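Long-range contacts in conserved hypothetical protein (Sulfolobus solfataricus, PDB 2FNA), which binds ADP and magnesium and is probably an archaeal AAA+ ATPase of the P-loop class, its cellular role not established: residues P57-D62 with Q82-K87; S94-L99 with N110-N115. One frame throughout, in Å; residues are numbered along the deposited sequence.

Contact 1 (P57-D62 with Q82-K87). With EDO (1,2-ethanediol), chain E.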
# COMPACT_ATOMS: atom_id res chain seq x y z
N PRO A 57 -11.62 -17.30 7.21
CA PRO A 57 -10.90 -17.71 6.02
C PRO A 57 -10.57 -16.49 5.17
O PRO A 57 -11.31 -15.50 5.17
CB PRO A 57 -11.88 -18.61 5.29
CG PRO A 57 -13.17 -18.49 5.98
CD PRO A 57 -12.97 -17.89 7.30
N TYR A 58 -9.46 -16.54 4.47
CA TYR A 58 -9.04 -15.41 3.67
C TYR A 58 -8.11 -15.84 2.55
O TYR A 58 -7.52 -16.95 2.56
CB TYR A 58 -8.37 -14.36 4.56
CG TYR A 58 -7.02 -14.79 5.11
CD1 TYR A 58 -6.92 -15.51 6.31
CD2 TYR A 58 -5.84 -14.50 4.42
CE1 TYR A 58 -5.67 -15.93 6.82
CE2 TYR A 58 -4.59 -14.92 4.92
CZ TYR A 58 -4.51 -15.62 6.11
OH TYR A 58 -3.29 -16.00 6.58
N ILE A 59 -8.06 -14.95 1.55
CA ILE A 59 -7.16 -15.00 0.42
C ILE A 59 -6.35 -13.71 0.51
O ILE A 59 -6.92 -12.64 0.60
CB ILE A 59 -7.99 -14.99 -0.90
CG1 ILE A 59 -8.65 -16.35 -1.15
CG2 ILE A 59 -7.15 -14.51 -2.10
CD1 ILE A 59 -7.69 -17.46 -1.46
N TYR A 60 -5.03 -13.80 0.52
CA TYR A 60 -4.20 -12.62 0.64
C TYR A 60 -3.37 -12.39 -0.61
O TYR A 60 -2.39 -13.08 -0.82
CB TYR A 60 -3.27 -12.76 1.84
CG TYR A 60 -2.71 -11.47 2.34
CD1 TYR A 60 -1.81 -10.72 1.56
CD2 TYR A 60 -3.10 -10.97 3.58
CE1 TYR A 60 -1.32 -9.52 2.04
CE2 TYR A 60 -2.59 -9.79 4.06
CZ TYR A 60 -1.71 -9.06 3.28
OH TYR A 60 -1.20 -7.88 3.75
N LEU A 61 -3.75 -11.41 -1.43
CA LEU A 61 -2.95 -11.07 -2.61
C LEU A 61 -1.98 -9.92 -2.32
O LEU A 61 -2.39 -8.76 -2.17
CB LEU A 61 -3.84 -10.72 -3.81
CG LEU A 61 -4.77 -11.83 -4.31
CD1 LEU A 61 -5.43 -11.43 -5.64
CD2 LEU A 61 -4.02 -13.13 -4.50
N ASP A 62 -0.70 -10.28 -2.21
CA ASP A 62 0.39 -9.34 -1.98
C ASP A 62 0.92 -8.81 -3.33
O ASP A 62 1.71 -9.45 -4.01
CB ASP A 62 1.47 -10.03 -1.16
CG ASP A 62 2.54 -9.09 -0.71
OD1 ASP A 62 2.28 -7.87 -0.63
OD2 ASP A 62 3.65 -9.57 -0.42
N GLN A 82 -3.93 -18.76 -7.61
CA GLN A 82 -3.85 -20.22 -7.48
C GLN A 82 -3.17 -20.62 -6.18
O GLN A 82 -3.69 -21.45 -5.45
CB GLN A 82 -3.10 -20.77 -8.69
CG GLN A 82 -2.99 -22.26 -8.82
CD GLN A 82 -2.22 -22.60 -10.08
OE1 GLN A 82 -2.74 -22.47 -11.20
NE2 GLN A 82 -0.97 -22.99 -9.92
N LYS A 83 -2.04 -19.98 -5.88
CA LYS A 83 -1.32 -20.22 -4.64
C LYS A 83 -2.20 -19.95 -3.42
O LYS A 83 -2.25 -20.76 -2.50
CB LYS A 83 -0.07 -19.34 -4.56
CG LYS A 83 1.06 -19.75 -5.48
CD LYS A 83 2.10 -18.63 -5.58
N GLU A 84 -2.89 -18.82 -3.41
CA GLU A 84 -3.73 -18.47 -2.27
C GLU A 84 -4.90 -19.42 -2.10
O GLU A 84 -5.25 -19.77 -0.97
CB GLU A 84 -4.22 -17.01 -2.37
CG GLU A 84 -3.18 -16.00 -1.89
CD GLU A 84 -2.69 -16.27 -0.47
OE1 GLU A 84 -3.48 -16.17 0.53
OE2 GLU A 84 -1.49 -16.61 -0.37
N ILE A 85 -5.52 -19.82 -3.21
CA ILE A 85 -6.67 -20.72 -3.18
C ILE A 85 -6.24 -22.04 -2.54
O ILE A 85 -6.97 -22.60 -1.72
CB ILE A 85 -7.28 -20.91 -4.59
CG1 ILE A 85 -8.03 -19.64 -5.00
CG2 ILE A 85 -8.25 -22.09 -4.64
CD1 ILE A 85 -8.27 -19.52 -6.47
N ASN A 86 -5.04 -22.50 -2.87
CA ASN A 86 -4.53 -23.75 -2.32
C ASN A 86 -4.36 -23.72 -0.78
O ASN A 86 -4.55 -24.74 -0.10
CB ASN A 86 -3.21 -24.14 -3.02
CG ASN A 86 -3.43 -24.75 -4.41
OD1 ASN A 86 -4.49 -25.33 -4.69
ND2 ASN A 86 -2.43 -24.64 -5.27
N LYS A 87 -4.04 -22.54 -0.25
CA LYS A 87 -4.03 -22.32 1.19
C LYS A 87 -5.46 -22.34 1.77
O LYS A 87 -5.70 -22.85 2.89
CB LYS A 87 -3.37 -20.98 1.52
CG LYS A 87 -1.96 -20.78 0.98
CD LYS A 87 -1.44 -19.42 1.41
CE LYS A 87 -0.09 -19.10 0.81
NZ LYS A 87 0.42 -17.79 1.33
C1 EDO E . -5.49 -18.50 4.73
O1 EDO E . -4.29 -18.81 4.01
C2 EDO E . -6.62 -19.45 4.33
O2 EDO E . -7.83 -19.06 5.00
O HOH W 1 -5.20 -18.13 1.67
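Strand 58-62 and the helical segment 82-87 run nearly antiparallel, at 154°, with their axes 7.8 Å apart at closest and Ile-59 facing Glu-84. Strand 58-62 is an outermost strand of the parallel sheet of a P-loop ATPase core, and helix 74-91 packs against it. Pro-57, Ile-59 and Leu-61 bond through their backbones to strand 139-144, while the amide of Tyr-60 turns to the helix. Glu-84 carries most of the contact. A bend at chi2 (-55°) places CD beside the Tyr-60 backbone. OE1 accepts the backbone N-H of Tyr-60 at 2.8 Å from N, in a nearly straight bond. The donor stands above the carboxylate plane, 41° out of it. OE2 is held from the helix: Lys-87 NZ, at the end of an extended chain, forms a salt bridge to OE2 (2.8 Å), meeting the syn lone pair of OE2. A strand amide and a lysine thus grip the two oxygens, which would probably favour the charged carboxylate. Beside this polar grip, Ile-59 and Glu-84 slide past each other in opposite directions. Ile-59 CD1 lies 3.6 Å from Glu-84 CB and also rests on the helix backbone. Leu-61 CD2 lies alongside Glu-84 CG, 4.0 Å away. Tyr-60 sends its ring away from the helix, to helix 43-54, where it touches Ser-44 of the probable Walker A loop. Its OH is hydrogen-bonded to Asp-144. At the start of the strand, a 1,2-ethanediol, probably from the crystallisation liquor, sits beside Lys-87. Its C1 lies 3.2 Å above one face of the Tyr-58 ring, offset toward the rim. Tyr-58 N donates to its O2. A water joins strand and helix, with its oxygen 2.8 Å from both Tyr-58 O and Glu-84 OE1.

Contact 2 (S94-L99 with N110-N115)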
# COMPACT_ATOMS: atom_id res chain seq x y z
N SER A 94 -14.85 -28.04 1.75
CA SER A 94 -15.87 -28.15 0.69
C SER A 94 -15.60 -27.23 -0.51
O SER A 94 -16.41 -27.17 -1.44
CB SER A 94 -17.27 -27.84 1.24
OG SER A 94 -17.37 -26.51 1.70
N LEU A 95 -14.48 -26.52 -0.49
CA LEU A 95 -14.14 -25.63 -1.59
C LEU A 95 -13.65 -26.41 -2.79
O LEU A 95 -14.08 -26.16 -3.91
CB LEU A 95 -13.07 -24.63 -1.16
CG LEU A 95 -12.64 -23.56 -2.17
CD1 LEU A 95 -13.83 -22.88 -2.78
CD2 LEU A 95 -11.78 -22.56 -1.48
N LEU A 96 -12.76 -27.37 -2.56
CA LEU A 96 -12.23 -28.21 -3.64
C LEU A 96 -13.37 -28.80 -4.47
O LEU A 96 -13.29 -28.85 -5.70
CB LEU A 96 -11.33 -29.31 -3.08
CG LEU A 96 -10.10 -29.62 -3.95
CD1 LEU A 96 -9.09 -28.49 -3.86
CD2 LEU A 96 -9.44 -30.95 -3.55
N LYS A 97 -14.45 -29.21 -3.80
CA LYS A 97 -15.68 -29.65 -4.46
C LYS A 97 -16.38 -28.53 -5.22
O LYS A 97 -16.87 -28.74 -6.33
CB LYS A 97 -16.64 -30.25 -3.42
CG LYS A 97 -18.04 -30.64 -3.95
CD LYS A 97 -18.98 -31.04 -2.80
CE LYS A 97 -20.47 -30.97 -3.19
NZ LYS A 97 -21.12 -32.30 -3.20
N ALA A 98 -16.47 -27.35 -4.61
CA ALA A 98 -17.12 -26.17 -5.23
C ALA A 98 -16.33 -25.57 -6.42
O ALA A 98 -16.93 -24.93 -7.30
CB ALA A 98 -17.38 -25.10 -4.18
N LEU A 99 -15.01 -25.79 -6.45
CA LEU A 99 -14.17 -25.35 -7.59
C LEU A 99 -14.13 -26.37 -8.73
O LEU A 99 -13.61 -26.08 -9.81
CB LEU A 99 -12.73 -25.07 -7.12
CG LEU A 99 -12.59 -23.92 -6.12
CD1 LEU A 99 -11.16 -23.81 -5.58
CD2 LEU A 99 -13.03 -22.63 -6.76
N ASN A 110 -5.22 -32.62 -3.94
CA ASN A 110 -5.81 -31.67 -3.00
C ASN A 110 -5.46 -30.21 -3.35
O ASN A 110 -5.50 -29.31 -2.50
CB ASN A 110 -5.37 -31.99 -1.57
CG ASN A 110 -6.48 -31.75 -0.57
OD1 ASN A 110 -7.48 -32.48 -0.55
ND2 ASN A 110 -6.33 -30.72 0.26
N GLU A 111 -5.14 -30.00 -4.62
CA GLU A 111 -4.75 -28.69 -5.13
C GLU A 111 -5.43 -28.42 -6.46
O GLU A 111 -5.94 -29.33 -7.09
CB GLU A 111 -3.24 -28.63 -5.30
CG GLU A 111 -2.49 -28.35 -4.03
CD GLU A 111 -1.01 -28.11 -4.28
OE1 GLU A 111 -0.48 -28.68 -5.27
OE2 GLU A 111 -0.37 -27.37 -3.50
N ILE A 112 -5.41 -27.15 -6.88
CA ILE A 112 -5.96 -26.74 -8.17
C ILE A 112 -4.89 -26.16 -9.08
O ILE A 112 -3.85 -25.68 -8.63
CB ILE A 112 -7.10 -25.70 -8.02
CG1 ILE A 112 -6.58 -24.36 -7.47
CG2 ILE A 112 -8.24 -26.24 -7.15
CD1 ILE A 112 -7.40 -23.18 -7.92
N LYS A 113 -5.17 -26.21 -10.38
CA LYS A 113 -4.37 -25.56 -11.42
C LYS A 113 -5.34 -24.91 -12.41
O LYS A 113 -6.29 -25.54 -12.86
CB LYS A 113 -3.48 -26.58 -12.16
CG LYS A 113 -2.07 -26.72 -11.60
N PHE A 114 -5.11 -23.65 -12.76
CA PHE A 114 -5.85 -23.07 -13.87
C PHE A 114 -5.22 -23.55 -15.17
O PHE A 114 -3.99 -23.62 -15.26
CB PHE A 114 -5.85 -21.55 -13.76
CG PHE A 114 -6.49 -21.04 -12.51
CD1 PHE A 114 -7.86 -21.13 -12.34
CD2 PHE A 114 -5.72 -20.49 -11.49
CE1 PHE A 114 -8.47 -20.66 -11.17
CE2 PHE A 114 -6.32 -20.01 -10.32
CZ PHE A 114 -7.70 -20.10 -10.16
N ASN A 115 -6.05 -23.92 -16.16
CA ASN A 115 -5.58 -24.40 -17.47
C ASN A 115 -5.80 -23.38 -18.58
O ASN A 115 -5.79 -22.17 -18.34
CB ASN A 115 -6.28 -25.72 -17.83
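Leu-96 and Leu-99, three residues apart, close on the same methyl of Ile-112. Leu-96 CD1 and Leu-99 CD1 each lie 4.1 Å from Ile-112 CG2. The Ile-112 CG2 branch is anti to its own carbonyl carbon, and this position beside the backbone N sets it between the two leucines. Leu-99 meets Ile-112 at about a right angle, and no hydrogen bond joins the two segments. This is the more enclosed side: Ile-85 of helix 74-91 and Ile-105 of the neighbouring strand touch both Leu-99 and Ile-112, and helix 124-133 also touches Leu-99. The other side has fewer partners here, and Asn-110 is exposed. There Leu-96 crosses Asn-110 at about a right angle. Leu-96 CD2 lies 3.7 Å from Asn-110 CA and 3.9 Å from Asn-110 OD1, while Leu-96 CD1 rests against the Asn-110 carbonyl. An alanine at Leu-96 would probably open a gap over the Asn-110 backbone and leave Ile-112 CG2 with Leu-99 as its remaining partner from segment 94-99. The arrangement is a small apolar cluster between helix 95-98 and a two-stranded antiparallel beta-hairpin, 105-107 with 112-114, at the periphery of the ATPase domain.

Helix 74-91 connects the two contacts, whose centres lie 12 Å apart. Contact 1 sets one side of it against the main parallel sheet. The hairpin strand of contact 2 docks on another side, where Asn-86 OD1 and Gln-82 OE1 probably accept the backbone N-H groups of Ile-112 and Phe-114. Ile-85 belongs to both surroundings, since it touches Ile-59 in contact 1 and Leu-99 and Ile-112 around contact 2. Contact 1 is buried and built round a buried glutamate carboxylate, probably charged, held by a strand amide and an exposed lysine. Contact 2 is partly buried, farther from the chain's centre and without hydrogen bonds between its segments; leucine and isoleucine methyls do most of the touching. The layers therefore run from sheet to helix to hairpin.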